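PDB 6S9V: sucrose 6(F)-phosphate phosphorylase from Thermoanaerobacterium thermosaccharolyticum DSM 571, which is a carbohydrate-active phosphorylase of the alpha-amylase family, with a TIM-barrel catalytic domain. Local coordinates for residues K198-N202 with F203-I207. Numbering follows the deposited sequence.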
loop_
_atom_site.group_PDB
_atom_site.type_symbol
_atom_site.label_atom_id
_atom_site.label_comp_id
_atom_site.label_asym_id
_atom_site.label_seq_id
_atom_site.Cartn_x
_atom_site.Cartn_y
_atom_site.Cartn_z
ATOM N N LYS A 198 11.680 13.601 -11.618
ATOM C CA LYS A 198 11.511 14.501 -12.754
ATOM C C LYS A 198 10.610 13.893 -13.820
ATOM O O LYS A 198 9.728 14.570 -14.364
ATOM C CB LYS A 198 12.884 14.834 -13.335
ATOM C CG LYS A 198 12.870 15.806 -14.483
ATOM C CD LYS A 198 14.269 16.341 -14.743
ATOM C CE LYS A 198 14.256 17.444 -15.786
ATOM N NZ LYS A 198 14.152 16.866 -17.156
ATOM N N THR A 199 10.823 12.617 -14.136
ATOM C CA THR A 199 9.978 11.925 -15.106
ATOM C C THR A 199 8.531 11.872 -14.632
ATOM O O THR A 199 7.607 12.224 -15.377
ATOM C CB THR A 199 10.530 10.522 -15.343
ATOM O OG1 THR A 199 11.852 10.626 -15.893
ATOM C CG2 THR A 199 9.632 9.734 -16.293
ATOM N N PHE A 200 8.320 11.441 -13.384
ATOM C CA PHE A 200 6.975 11.386 -12.822
ATOM C C PHE A 200 6.297 12.747 -12.906
ATOM O O PHE A 200 5.156 12.864 -13.361
ATOM C CB PHE A 200 7.018 10.928 -11.359
ATOM C CG PHE A 200 7.262 9.432 -11.163
ATOM C CD1 PHE A 200 7.595 8.616 -12.224
ATOM C CD2 PHE A 200 7.145 8.859 -9.900
ATOM C CE1 PHE A 200 7.811 7.269 -12.034
ATOM C CE2 PHE A 200 7.354 7.491 -9.707
ATOM C CZ PHE A 200 7.685 6.705 -10.772
ATOM N N SER A 201 6.989 13.789 -12.444
ATOM C CA SER A 201 6.411 15.128 -12.442
ATOM C C SER A 201 6.069 15.580 -13.853
ATOM O O SER A 201 5.082 16.297 -14.065
ATOM C CB SER A 201 7.390 16.107 -11.794
ATOM O OG SER A 201 6.889 17.424 -11.842
ATOM N N ASN A 202 6.902 15.206 -14.827
ATOM C CA ASN A 202 6.673 15.607 -16.206
ATOM C C ASN A 202 5.334 15.097 -16.729
ATOM O O ASN A 202 4.737 15.719 -17.615
ATOM C CB ASN A 202 7.821 15.094 -17.079
ATOM C CG ASN A 202 7.688 15.516 -18.523
ATOM O OD1 ASN A 202 7.257 14.734 -19.374
ATOM N ND2 ASN A 202 8.063 16.755 -18.813
ATOM N N PHE A 203 4.853 13.967 -16.216
ATOM C CA PHE A 203 3.611 13.375 -16.699
ATOM C C PHE A 203 2.464 13.504 -15.701
ATOM O O PHE A 203 1.482 12.761 -15.791
ATOM C CB PHE A 203 3.857 11.920 -17.091
ATOM C CG PHE A 203 4.818 11.774 -18.238
ATOM C CD1 PHE A 203 4.427 12.105 -19.525
ATOM C CD2 PHE A 203 6.110 11.322 -18.031
ATOM C CE1 PHE A 203 5.308 11.991 -20.592
ATOM C CE2 PHE A 203 6.997 11.198 -19.091
ATOM C CZ PHE A 203 6.594 11.532 -20.372
ATOM N N GLY A 204 2.564 14.437 -14.754
ATOM C CA GLY A 204 1.432 14.795 -13.925
ATOM C C GLY A 204 1.281 14.047 -12.621
ATOM O O GLY A 204 0.285 14.260 -11.925
ATOM N N VAL A 205 2.265 13.225 -12.242
ATOM C CA VAL A 205 2.175 12.429 -11.022
ATOM C C VAL A 205 2.387 13.325 -9.812
ATOM O O VAL A 205 3.354 14.093 -9.752
ATOM C CB VAL A 205 3.212 11.294 -11.052
ATOM C CG1 VAL A 205 3.196 10.511 -9.742
ATOM C CG2 VAL A 205 2.951 10.385 -12.225
ATOM N N LYS A 206 1.476 13.231 -8.834
ATOM C CA LYS A 206 1.476 14.131 -7.694
ATOM C C LYS A 206 1.834 13.474 -6.369
ATOM O O LYS A 206 2.267 14.173 -5.449
ATOM C CB LYS A 206 0.066 14.723 -7.515
ATOM C CG LYS A 206 -0.356 15.797 -8.489
ATOM C CD LYS A 206 -1.597 16.503 -7.946
ATOM C CE LYS A 206 -2.221 17.439 -8.965
ATOM N NZ LYS A 206 -1.247 18.410 -9.522
ATOM N N ILE A 207 1.690 12.160 -6.256
ATOM C CA ILE A 207 1.998 11.431 -5.036
ATOM C C ILE A 207 2.847 10.224 -5.395
ATOM O O ILE A 207 2.565 9.525 -6.374
ATOM C CB ILE A 207 0.715 10.998 -4.294
ATOM C CG1 ILE A 207 -0.236 12.188 -4.144
ATOM C CG2 ILE A 207 1.063 10.404 -2.947
ATOM C CD1 ILE A 207 -1.592 11.811 -3.570
#
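Thr199 meets Phe203 four residues further on, just past the helix end. The two side chains run side by side, and Thr199 CG2 lies 4.1 Å from Phe203 CE2. Thr199 O accepts a weak hydrogen bond from Phe203 N, while the hydroxyl of Thr199 bonds back to Glu195 O.

Phe200 O is gripped by two amides. Val205 N lies 3.1 Å from Phe200 O in a fairly straight bond (160°). Phe203 N reaches the same oxygen from the opposite face of the carbonyl plane, in a more bent bond. The side chains also touch, with Phe200 CB 3.8 Å from Val205 CB. Both residues are buried and pack on Leu95 of strand 92-97.

Ser201 O accepts a hydrogen bond from Gly204 N, 3.2 Å away, with the donor well above the carbonyl plane. Ser201 OG is hydrogen-bonded to Tyr245 O.

Asn202 has CG anti to its own N (chi1 -178°), beside its carbonyl carbon. With the turn about chi2, this sets Asn202 OD1 over the centre of the Phe203 ring, 3.4 Å from Phe203 CZ. The amide stands almost upright on the ring (88°). The Phe203 ring also stacks with Trp81.

Gly204 has a positive phi, a backbone conformation that suits glycine. It is the C-prime residue of a Schellman motif, which ends helix 187-202 and turns the chain toward strand 207-210 of the TIM barrel.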